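Local coordinates for flagellar hook-associated protein 2 (Helicobacter pylori, PDB 6IWY), which caps the tip of the growing flagellar filament, helping flagellin monomers to polymerise there and keeping them from leaking out unassembled, at residues 167-172 / 187-192; 150-155 / 234-239; 130-135 / 219-224. All coordinates share one frame; numbering follows the deposited sequence.

Interaction 1 (167-172 / 187-192)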
ATOM      1  N   VAL A 167      -9.013   6.757  17.350  1.00 43.96           N
ATOM      2  CA  VAL A 167      -8.262   6.183  18.462  1.00 43.87           C
ATOM      3  C   VAL A 167      -7.386   7.289  19.043  1.00 43.70           C
ATOM      4  O   VAL A 167      -6.427   7.735  18.396  1.00 43.31           O
ATOM      5  CB  VAL A 167      -7.352   5.061  17.973  1.00 43.52           C
ATOM      6  CG1 VAL A 167      -6.572   4.484  19.134  1.00 42.29           C
ATOM      7  CG2 VAL A 167      -8.168   3.990  17.215  1.00 44.21           C
ATOM      8  N   PRO A 168      -7.727   7.774  20.241  1.00 44.19           N
ATOM      9  CA  PRO A 168      -6.905   8.801  20.865  1.00 44.15           C
ATOM     10  C   PRO A 168      -5.523   8.279  21.054  1.00 43.81           C
ATOM     11  O   PRO A 168      -5.394   7.124  21.309  1.00 44.64           O
ATOM     12  CB  PRO A 168      -7.573   8.989  22.231  1.00 45.95           C
ATOM     13  CG  PRO A 168      -8.994   8.599  22.032  1.00 46.08           C
ATOM     14  CD  PRO A 168      -8.983   7.536  20.973  1.00 45.32           C
ATOM     15  N   ILE A 169      -4.492   9.088  20.899  1.00 44.56           N
ATOM     16  CA  ILE A 169      -3.145   8.654  21.251  1.00 45.95           C
ATOM     17  C   ILE A 169      -2.588   9.542  22.354  1.00 47.76           C
ATOM     18  O   ILE A 169      -2.333  10.721  22.132  1.00 48.24           O
ATOM     19  CB  ILE A 169      -2.190   8.633  20.023  1.00 46.10           C
ATOM     20  CG1 ILE A 169      -2.367   7.316  19.229  1.00 47.31           C
ATOM     21  CG2 ILE A 169      -0.713   8.733  20.457  1.00 46.53           C
ATOM     22  CD1 ILE A 169      -3.535   7.278  18.242  1.00 46.58           C
ATOM     23  N   MET A 170      -2.404   8.961  23.538  1.00 49.18           N
ATOM     24  CA  MET A 170      -1.909   9.683  24.719  1.00 51.64           C
ATOM     25  C   MET A 170      -0.497   9.259  25.073  1.00 53.22           C
ATOM     26  O   MET A 170      -0.161   8.060  25.020  1.00 53.31           O
ATOM     27  CB  MET A 170      -2.785   9.412  25.929  1.00 53.05           C
ATOM     28  CG  MET A 170      -4.267   9.654  25.680  1.00 54.98           C
ATOM     29  SD  MET A 170      -4.621  11.321  25.046  1.00 59.26           S
ATOM     30  CE  MET A 170      -6.395  11.305  25.340  1.00 60.57           C
ATOM     31  N   LEU A 171       0.315  10.239  25.475  1.00 54.50           N
ATOM     32  CA  LEU A 171       1.741  10.046  25.612  1.00 55.93           C
ATOM     33  C   LEU A 171       2.385  11.231  26.302  1.00 58.44           C
ATOM     34  O   LEU A 171       2.385  12.338  25.757  1.00 58.12           O
ATOM     35  CB  LEU A 171       2.375   9.912  24.227  1.00 54.78           C
ATOM     36  CG  LEU A 171       3.847   9.525  24.197  1.00 57.21           C
ATOM     37  CD1 LEU A 171       4.060   8.156  24.897  1.00 57.63           C
ATOM     38  CD2 LEU A 171       4.334   9.480  22.744  1.00 56.97           C
ATOM     39  N   GLU A 172       2.954  10.998  27.483  1.00 60.88           N
ATOM     40  CA  GLU A 172       3.677  12.036  28.198  1.00 63.93           C
ATOM     41  C   GLU A 172       5.129  11.614  28.138  1.00 66.14           C
ATOM     42  O   GLU A 172       5.528  10.684  28.819  1.00 68.85           O
ATOM     43  CB  GLU A 172       3.170  12.179  29.643  1.00 65.43           C
ATOM     44  N   GLN A 187       5.433   4.763  18.342  1.00 45.12           N
ATOM     45  CA  GLN A 187       5.029   3.462  17.835  1.00 44.85           C
ATOM     46  C   GLN A 187       4.336   2.613  18.910  1.00 45.18           C
ATOM     47  O   GLN A 187       3.279   2.047  18.668  1.00 43.02           O
ATOM     48  CB  GLN A 187       6.229   2.713  17.298  1.00 46.86           C
ATOM     49  CG  GLN A 187       5.908   1.352  16.710  1.00 47.62           C
ATOM     50  CD  GLN A 187       7.171   0.612  16.281  1.00 52.31           C
ATOM     51  OE1 GLN A 187       8.113   0.461  17.070  1.00 56.56           O
ATOM     52  NE2 GLN A 187       7.204   0.161  15.034  1.00 50.61           N
ATOM     53  N   LYS A 188       4.939   2.541  20.092  1.00 47.97           N
ATOM     54  CA  LYS A 188       4.373   1.780  21.199  1.00 49.32           C
ATOM     55  C   LYS A 188       3.029   2.385  21.553  1.00 48.02           C
ATOM     56  O   LYS A 188       2.025   1.675  21.688  1.00 47.69           O
ATOM     57  CB  LYS A 188       5.289   1.787  22.438  1.00 52.37           C
ATOM     58  N   ALA A 189       3.004   3.703  21.705  1.00 48.02           N
ATOM     59  CA  ALA A 189       1.781   4.353  22.148  1.00 47.11           C
ATOM     60  C   ALA A 189       0.674   3.972  21.185  1.00 45.82           C
ATOM     61  O   ALA A 189      -0.374   3.546  21.633  1.00 45.62           O
ATOM     62  CB  ALA A 189       1.937   5.856  22.244  1.00 46.22           C
ATOM     63  N   MET A 190       0.931   4.097  19.875  1.00 45.94           N
ATOM     64  CA  MET A 190      -0.089   3.852  18.822  1.00 45.01           C
ATOM     65  C   MET A 190      -0.501   2.396  18.773  1.00 45.31           C
ATOM     66  O   MET A 190      -1.681   2.047  18.623  1.00 44.60           O
ATOM     67  CB  MET A 190       0.458   4.228  17.439  1.00 45.31           C
ATOM     68  CG  MET A 190       0.710   5.719  17.243  1.00 46.35           C
ATOM     69  SD  MET A 190       1.204   6.180  15.563  1.00 49.41           S
ATOM     70  CE  MET A 190       1.305   7.972  15.728  1.00 45.62           C
ATOM     71  N   GLU A 191       0.497   1.538  18.908  1.00 47.07           N
ATOM     72  CA  GLU A 191       0.255   0.112  18.953  1.00 48.12           C
ATOM     73  C   GLU A 191      -0.564  -0.244  20.183  1.00 49.04           C
ATOM     74  O   GLU A 191      -1.472  -1.048  20.084  1.00 50.15           O
ATOM     75  CB  GLU A 191       1.580  -0.665  18.895  1.00 50.16           C
ATOM     76  CG  GLU A 191       2.204  -0.688  17.497  1.00 51.10           C
ATOM     77  CD  GLU A 191       3.458  -1.579  17.358  1.00 55.38           C
ATOM     78  OE1 GLU A 191       4.056  -1.946  18.387  1.00 58.73           O
ATOM     79  OE2 GLU A 191       3.850  -1.897  16.202  1.00 57.19           O
ATOM     80  N   GLN A 192      -0.253   0.344  21.340  1.00 50.04           N
ATOM     81  CA  GLN A 192      -0.993   0.042  22.580  1.00 50.93           C
ATOM     82  C   GLN A 192      -2.435   0.489  22.459  1.00 48.60           C
ATOM     83  O   GLN A 192      -3.335  -0.196  22.892  1.00 49.26           O
ATOM     84  CB  GLN A 192      -0.341   0.698  23.799  1.00 52.86           C
ATOM     85  CG  GLN A 192       0.847  -0.071  24.352  1.00 57.77           C
ATOM     86  CD  GLN A 192       1.399   0.505  25.665  1.00 62.93           C
ATOM     87  OE1 GLN A 192       0.652   1.032  26.489  1.00 66.38           O
ATOM     88  NE2 GLN A 192       2.711   0.382  25.867  1.00 65.90           N
TER
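Ile169 and Met190 bring 167-172 and 187-192 together through apolar side-chain contact, their side chains crossing obliquely. The meeting point is Ile169 CG1, which lies 4.0 Å from Met190 CG. In Ile169 the first torsion sets CG1 beside the backbone N and anti to the carbonyl carbon (chi1 -83°), while the other branch, CG2, stands 4.3 Å from the CB of Ala189. Met190 is extended beyond CG, and its side chain also packs on Ile211 of strand 209-214.

The arrangement, in this fragment of the longer cap protein, is that of a helix laid over one face of an antiparallel sheet: strand 164-173, whose regular pairing breaks at Ile169 and Met170, packs against helix 179-196. Ala189 CB points toward 167-172. Leu171 adds a further apolar touch, its CD1 reaching Ala189 CB at 4.1 Å. Among backbone atoms, Met170 O also lies 4.1 Å from Ala189 CB.

Neighbouring residues extend the apolar layer. Leu143 of strand 141-143 packs on both Ile169 and Leu171, Val153 touches Ile169 from the adjoining loop, and Ile186, one turn earlier in the helix, meets Leu171.

Interaction 2 (150-155 / 234-239)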
ATOM      1  N   LYS A 150     -10.742  17.761  22.917  1.00 47.24           N
ATOM      2  CA  LYS A 150     -10.364  16.885  21.775  1.00 44.90           C
ATOM      3  C   LYS A 150      -8.943  16.381  21.910  1.00 43.38           C
ATOM      4  O   LYS A 150      -8.076  17.098  22.387  1.00 42.12           O
ATOM      5  CB  LYS A 150     -10.561  17.571  20.397  1.00 44.93           C
ATOM      6  N   SER A 151      -8.724  15.129  21.495  1.00 42.61           N
ATOM      7  CA  SER A 151      -7.384  14.559  21.477  1.00 42.68           C
ATOM      8  C   SER A 151      -6.429  15.488  20.747  1.00 42.96           C
ATOM      9  O   SER A 151      -6.751  16.013  19.700  1.00 42.91           O
ATOM     10  CB  SER A 151      -7.356  13.226  20.759  1.00 41.21           C
ATOM     11  OG  SER A 151      -7.985  12.217  21.514  1.00 43.68           O
ATOM     12  N   GLU A 152      -5.254  15.700  21.315  1.00 44.18           N
ATOM     13  CA  GLU A 152      -4.228  16.486  20.628  1.00 45.34           C
ATOM     14  C   GLU A 152      -3.664  15.706  19.419  1.00 43.88           C
ATOM     15  O   GLU A 152      -3.206  16.292  18.487  1.00 44.48           O
ATOM     16  CB  GLU A 152      -3.145  16.900  21.621  1.00 46.63           C
ATOM     17  CG  GLU A 152      -3.698  17.832  22.660  1.00 50.76           C
ATOM     18  CD  GLU A 152      -2.659  18.425  23.607  1.00 55.34           C
ATOM     19  OE1 GLU A 152      -1.812  17.677  24.138  1.00 57.68           O
ATOM     20  OE2 GLU A 152      -2.723  19.653  23.841  1.00 57.11           O
ATOM     21  N   VAL A 153      -3.720  14.383  19.467  1.00 43.22           N
ATOM     22  CA  VAL A 153      -3.411  13.524  18.349  1.00 42.21           C
ATOM     23  C   VAL A 153      -4.361  12.350  18.411  1.00 41.36           C
ATOM     24  O   VAL A 153      -4.494  11.741  19.459  1.00 41.57           O
ATOM     25  CB  VAL A 153      -1.956  12.983  18.408  1.00 42.90           C
ATOM     26  CG1 VAL A 153      -1.778  11.720  17.493  1.00 41.66           C
ATOM     27  CG2 VAL A 153      -0.951  14.075  18.002  1.00 44.65           C
ATOM     28  N   SER A 154      -5.014  12.028  17.294  1.00 41.21           N
ATOM     29  CA  SER A 154      -5.792  10.785  17.191  1.00 40.66           C
ATOM     30  C   SER A 154      -5.665  10.180  15.804  1.00 40.24           C
ATOM     31  O   SER A 154      -5.484  10.890  14.832  1.00 40.20           O
ATOM     32  CB  SER A 154      -7.259  11.008  17.506  1.00 41.12           C
ATOM     33  OG  SER A 154      -7.929  11.553  16.401  1.00 41.30           O
ATOM     34  N   LEU A 155      -5.741   8.856  15.766  1.00 40.21           N
ATOM     35  CA  LEU A 155      -5.626   8.061  14.554  1.00 40.47           C
ATOM     36  C   LEU A 155      -7.028   7.685  14.105  1.00 41.75           C
ATOM     37  O   LEU A 155      -7.768   7.021  14.864  1.00 42.20           O
ATOM     38  CB  LEU A 155      -4.891   6.749  14.853  1.00 40.15           C
ATOM     39  CG  LEU A 155      -3.405   6.683  14.611  1.00 39.56           C
ATOM     40  CD1 LEU A 155      -2.886   5.421  15.193  1.00 36.90           C
ATOM     41  CD2 LEU A 155      -3.201   6.717  13.090  1.00 42.36           C
ATOM     42  N   GLY A 234      -5.683  16.166  15.023  1.00 49.65           N
ATOM     43  CA  GLY A 234      -5.375  16.787  16.272  1.00 50.37           C
ATOM     44  C   GLY A 234      -4.477  18.002  16.146  1.00 52.17           C
ATOM     45  O   GLY A 234      -3.732  18.161  15.179  1.00 52.92           O
ATOM     46  N   SER A 235      -4.563  18.847  17.163  1.00 53.39           N
ATOM     47  CA  SER A 235      -3.775  20.048  17.260  1.00 55.44           C
ATOM     48  C   SER A 235      -2.296  19.745  17.237  1.00 55.06           C
ATOM     49  O   SER A 235      -1.515  20.584  16.783  1.00 58.37           O
ATOM     50  CB  SER A 235      -4.144  20.854  18.522  1.00 57.34           C
ATOM     51  OG  SER A 235      -3.867  20.147  19.711  1.00 57.29           O
ATOM     52  N   LYS A 236      -1.892  18.556  17.663  1.00 52.35           N
ATOM     53  CA  LYS A 236      -0.471  18.193  17.599  1.00 51.98           C
ATOM     54  C   LYS A 236      -0.029  17.160  16.545  1.00 50.04           C
ATOM     55  O   LYS A 236       1.078  16.640  16.652  1.00 50.36           O
ATOM     56  CB  LYS A 236      -0.001  17.757  18.980  1.00 52.33           C
ATOM     57  CG  LYS A 236      -0.175  18.827  20.010  1.00 53.91           C
ATOM     58  CD  LYS A 236       0.472  18.450  21.325  1.00 54.72           C
ATOM     59  CE  LYS A 236       0.407  19.625  22.306  1.00 56.17           C
ATOM     60  NZ  LYS A 236       0.781  19.212  23.680  1.00 56.81           N
ATOM     61  N   ALA A 237      -0.817  16.883  15.509  1.00 48.64           N
ATOM     62  CA  ALA A 237      -0.296  16.003  14.434  1.00 48.17           C
ATOM     63  C   ALA A 237       1.077  16.476  13.935  1.00 50.09           C
ATOM     64  O   ALA A 237       1.983  15.663  13.784  1.00 51.13           O
ATOM     65  CB  ALA A 237      -1.256  15.867  13.258  1.00 47.17           C
ATOM     66  N   LYS A 238       1.235  17.776  13.697  1.00 51.73           N
ATOM     67  CA  LYS A 238       2.486  18.307  13.124  1.00 54.16           C
ATOM     68  C   LYS A 238       3.715  17.915  13.970  1.00 55.18           C
ATOM     69  O   LYS A 238       4.790  17.669  13.424  1.00 55.73           O
ATOM     70  CB  LYS A 238       2.407  19.820  12.909  1.00 55.49           C
ATOM     71  N   GLU A 239       3.529  17.797  15.284  1.00 55.13           N
ATOM     72  CA  GLU A 239       4.644  17.524  16.178  1.00 57.27           C
ATOM     73  C   GLU A 239       5.236  16.148  15.960  1.00 56.23           C
ATOM     74  O   GLU A 239       6.374  15.901  16.326  1.00 58.15           O
ATOM     75  CB  GLU A 239       4.235  17.685  17.642  1.00 57.66           C
ATOM     76  CG  GLU A 239       4.298  19.112  18.130  1.00 62.48           C
ATOM     77  CD  GLU A 239       4.023  19.256  19.626  1.00 67.14           C
ATOM     78  OE1 GLU A 239       4.622  18.512  20.460  1.00 69.13           O
ATOM     79  OE2 GLU A 239       3.205  20.143  19.963  1.00 70.63           O
TER
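The backbone at Glu152 and Val153 runs against a type I beta turn, Gly234 to Ala237, and Lys236 N, from within the turn, donates across to Glu152 O at 2.7 Å with an N-H...O angle of 156°. This turn joins the edge strand 230-233 of an antiparallel sheet to a short, weakly bonded helix at about 237-240, and the hydrogen bond ties it to the loop leading into the adjacent strand 154-158. The same carbonyl oxygen, Glu152 O, takes a CA-H...O contact from Gly234 CA at 3.1 Å.

Beyond the backbone, the side chains of Glu152 and Lys236 lie side by side and point the same way, both extended past CG. They end in a salt bridge, with Lys236 NZ coming to Glu152 OE1 from above the carboxylate plane. Each charged end has a further partner on the neighbouring strand 141-143 or just after it: NZ donates to Ser142 O, and OE1 accepts from Gly144 N. Val153 CG2, set beside its own backbone N and anti to the carbonyl carbon, packs against the turn, 3.5 Å from Lys236 C.

Interaction 3 (130-135 / 219-224)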
ATOM      1  N   HIS A 130      -1.310   4.063   3.409  1.00 40.39           N
ATOM      2  CA  HIS A 130      -0.260   4.331   4.370  1.00 39.46           C
ATOM      3  C   HIS A 130      -0.127   5.842   4.618  1.00 40.02           C
ATOM      4  O   HIS A 130      -0.417   6.617   3.735  1.00 40.53           O
ATOM      5  CB  HIS A 130       1.050   3.791   3.838  1.00 40.26           C
ATOM      6  CG  HIS A 130       1.550   4.543   2.650  1.00 42.27           C
ATOM      7  ND1 HIS A 130       2.286   5.711   2.762  1.00 43.62           N
ATOM      8  CD2 HIS A 130       1.386   4.322   1.323  1.00 42.81           C
ATOM      9  CE1 HIS A 130       2.586   6.148   1.550  1.00 46.04           C
ATOM     10  NE2 HIS A 130       2.047   5.326   0.661  1.00 45.79           N
ATOM     11  N   LEU A 131       0.289   6.218   5.827  1.00 39.48           N
ATOM     12  CA  LEU A 131       0.742   7.562   6.114  1.00 41.37           C
ATOM     13  C   LEU A 131       2.140   7.480   6.695  1.00 43.28           C
ATOM     14  O   LEU A 131       2.435   6.592   7.472  1.00 43.02           O
ATOM     15  CB  LEU A 131      -0.161   8.262   7.122  1.00 39.86           C
ATOM     16  CG  LEU A 131      -1.339   9.090   6.646  1.00 40.64           C
ATOM     17  CD1 LEU A 131      -1.985   9.769   7.867  1.00 40.15           C
ATOM     18  CD2 LEU A 131      -0.921  10.125   5.599  1.00 41.72           C
ATOM     19  N   GLN A 132       2.978   8.449   6.360  1.00 46.72           N
ATOM     20  CA  GLN A 132       4.395   8.404   6.699  1.00 49.48           C
ATOM     21  C   GLN A 132       4.837   9.676   7.397  1.00 50.76           C
ATOM     22  O   GLN A 132       4.488  10.777   6.974  1.00 51.93           O
ATOM     23  CB  GLN A 132       5.243   8.235   5.439  1.00 52.09           C
ATOM     24  CG  GLN A 132       6.594   7.658   5.744  1.00 56.02           C
ATOM     25  CD  GLN A 132       7.562   7.838   4.602  1.00 62.73           C
ATOM     26  OE1 GLN A 132       7.729   6.925   3.773  1.00 66.74           O
ATOM     27  NE2 GLN A 132       8.193   9.027   4.525  1.00 64.56           N
ATOM     28  N   SER A 133       5.652   9.507   8.430  1.00 51.36           N
ATOM     29  CA  SER A 133       6.125  10.603   9.219  1.00 52.79           C
ATOM     30  C   SER A 133       7.616  10.699   9.134  1.00 56.39           C
ATOM     31  O   SER A 133       8.291   9.719   8.806  1.00 57.92           O
ATOM     32  CB  SER A 133       5.762  10.400  10.676  1.00 51.72           C
ATOM     33  OG  SER A 133       6.763   9.665  11.345  1.00 52.94           O
ATOM     34  N   THR A 134       8.110  11.889   9.485  1.00 58.52           N
ATOM     35  CA  THR A 134       9.526  12.215   9.557  1.00 61.63           C
ATOM     36  C   THR A 134       9.743  13.112  10.788  1.00 61.96           C
ATOM     37  O   THR A 134       9.442  14.308  10.739  1.00 62.42           O
ATOM     38  CB  THR A 134       9.934  12.925   8.257  1.00 64.75           C
ATOM     39  OG1 THR A 134       9.520  12.101   7.153  1.00 66.52           O
ATOM     40  CG2 THR A 134      11.470  13.215   8.164  1.00 68.48           C
ATOM     41  N   LEU A 135      10.195  12.514  11.898  1.00 61.32           N
ATOM     42  CA  LEU A 135      10.682  13.263  13.063  1.00 62.71           C
ATOM     43  C   LEU A 135      12.037  13.905  12.773  1.00 66.93           C
ATOM     44  O   LEU A 135      12.993  13.217  12.410  1.00 68.74           O
ATOM     45  CB  LEU A 135      10.879  12.361  14.281  1.00 62.27           C
ATOM     46  CG  LEU A 135       9.728  11.989  15.219  1.00 59.80           C
ATOM     47  CD1 LEU A 135      10.299  11.298  16.481  1.00 59.02           C
ATOM     48  CD2 LEU A 135       8.859  13.201  15.598  1.00 58.98           C
ATOM     49  N   SER A 219      11.552   7.577  10.930  1.00 57.07           N
ATOM     50  CA  SER A 219      10.244   7.620  10.313  1.00 53.57           C
ATOM     51  C   SER A 219       9.370   6.490  10.775  1.00 50.46           C
ATOM     52  O   SER A 219       9.838   5.387  11.035  1.00 50.91           O
ATOM     53  CB  SER A 219      10.376   7.537   8.794  1.00 54.62           C
ATOM     54  OG  SER A 219      10.709   8.805   8.264  1.00 57.42           O
ATOM     55  N   LEU A 220       8.092   6.804  10.858  1.00 47.01           N
ATOM     56  CA  LEU A 220       7.068   5.868  11.183  1.00 44.75           C
ATOM     57  C   LEU A 220       6.221   5.756   9.949  1.00 43.48           C
ATOM     58  O   LEU A 220       6.092   6.719   9.190  1.00 43.94           O
ATOM     59  CB  LEU A 220       6.194   6.405  12.323  1.00 43.49           C
ATOM     60  CG  LEU A 220       6.277   5.692  13.666  1.00 44.00           C
ATOM     61  CD1 LEU A 220       7.677   5.763  14.235  1.00 48.05           C
ATOM     62  CD2 LEU A 220       5.281   6.301  14.641  1.00 43.69           C
ATOM     63  N   ILE A 221       5.624   4.593   9.750  1.00 42.56           N
ATOM     64  CA  ILE A 221       4.687   4.408   8.657  1.00 41.71           C
ATOM     65  C   ILE A 221       3.505   3.593   9.157  1.00 40.35           C
ATOM     66  O   ILE A 221       3.671   2.490   9.666  1.00 41.49           O
ATOM     67  CB  ILE A 221       5.391   3.755   7.431  1.00 43.43           C
ATOM     68  CG1 ILE A 221       4.425   3.692   6.237  1.00 43.22           C
ATOM     69  CG2 ILE A 221       5.883   2.388   7.789  1.00 43.44           C
ATOM     70  CD1 ILE A 221       5.074   3.633   4.905  1.00 41.91           C
ATOM     71  N   ILE A 222       2.312   4.158   9.088  1.00 39.21           N
ATOM     72  CA  ILE A 222       1.080   3.406   9.401  1.00 37.96           C
ATOM     73  C   ILE A 222       0.673   2.793   8.058  1.00 38.70           C
ATOM     74  O   ILE A 222       0.682   3.480   7.044  1.00 39.71           O
ATOM     75  CB  ILE A 222      -0.036   4.343   9.961  1.00 36.62           C
ATOM     76  CG1 ILE A 222       0.547   5.262  11.046  1.00 37.56           C
ATOM     77  CG2 ILE A 222      -1.206   3.541  10.575  1.00 34.73           C
ATOM     78  CD1 ILE A 222      -0.398   6.382  11.565  1.00 37.32           C
ATOM     79  N   ASN A 223       0.407   1.498   8.024  1.00 39.36           N
ATOM     80  CA  ASN A 223      -0.060   0.834   6.799  1.00 40.25           C
ATOM     81  C   ASN A 223      -1.284   0.047   7.146  1.00 39.77           C
ATOM     82  O   ASN A 223      -1.339  -0.572   8.216  1.00 39.43           O
ATOM     83  CB  ASN A 223       1.001  -0.094   6.201  1.00 42.33           C
ATOM     84  CG  ASN A 223       0.460  -0.984   5.060  1.00 44.24           C
ATOM     85  OD1 ASN A 223       0.675  -2.180   5.073  1.00 48.29           O
ATOM     86  ND2 ASN A 223      -0.227  -0.403   4.084  1.00 44.97           N
ATOM     87  N   ASP A 224      -2.280   0.143   6.262  1.00 40.17           N
ATOM     88  CA  ASP A 224      -3.491  -0.666   6.306  1.00 40.35           C
ATOM     89  C   ASP A 224      -3.605  -1.454   4.995  1.00 41.46           C
ATOM     90  O   ASP A 224      -3.843  -0.867   3.942  1.00 41.84           O
ATOM     91  CB  ASP A 224      -4.710   0.223   6.479  1.00 39.69           C
ATOM     92  CG  ASP A 224      -6.019  -0.583   6.578  1.00 43.10           C
ATOM     93  OD1 ASP A 224      -5.989  -1.834   6.786  1.00 41.90           O
ATOM     94  OD2 ASP A 224      -7.101   0.054   6.452  1.00 47.55           O
TER
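Leu131 and Ile222 form the hydrogen-bonded pair at the heart of an antiparallel ladder between 130-132 and 219-224, whose short strand axes run at 172° to one another. Leu131 N donates to Ile222 O at 3.0 Å, and Ile222 N returns the bond to Leu131 O at 2.9 Å. Two residues on, Ser133 N continues the pattern to Leu220 O at 2.9 Å. On either side of Leu131-Ile222, His130 with Asn223 and Gln132 with Ile221 are non-hydrogen-bonded pairs, and CA-H...O contacts fill in between, as from His130 CA to Ile222 O.

Two serine hydroxyls extend the grip past the last bridge. Ser219 OG donates to Ser133 O at 2.6 Å, approaching in the carbonyl plane, and Ser133 OG accepts from Leu220 N at 3.2 Å. The first torsion of Ser133 holds OG between its backbone N and carbonyl carbon (chi1 88°), from where it meets that N-H.

Between side chains, Ile221 meets His130 at a slant, its CD1 lying 4.1 Å from the ring's ND1. Polar ends turn to partners beyond the two strands: His130 NE2 is hydrogen-bonded to Asp71 OD2, Gln132 OE1 to Tyr66 OH, and Asn223 ND2 to Phe127 O and Ser129 O.

Strand 219-224 is the middle of a three-strand antiparallel sheet, flanked by 129-132 and 209-214. Leu131 and Ile222 share one face, packing on Val232 of strand 230-233 and on Phe242, while Leu220 rests on Asn183 and Ile186 of helix 179-196.

How the interactions relate
Read from the N terminus, the chain enters interaction 3 at 130-135, then interaction 2 at 150-155, and both halves of interaction 1 follow, 167-172 and, after only 14 residues, 187-192. Interaction 1 therefore closes a short loop that lies within the longer ones closed by both others. Interaction 3 closes next, at 219-224, and interaction 2 last, at 234-239, so these two cross. Interactions 1 and 2 share the sheet of strands 154-158 and 164-173, where Ile169 N meets Val153 O. Helix 179-196 bridges to the three-strand sheet as Met190 SD packs on Leu220 CD2, and Leu155 CD2 touches Ile222 CD1, consistent with a shared apolar interior between the two sheets.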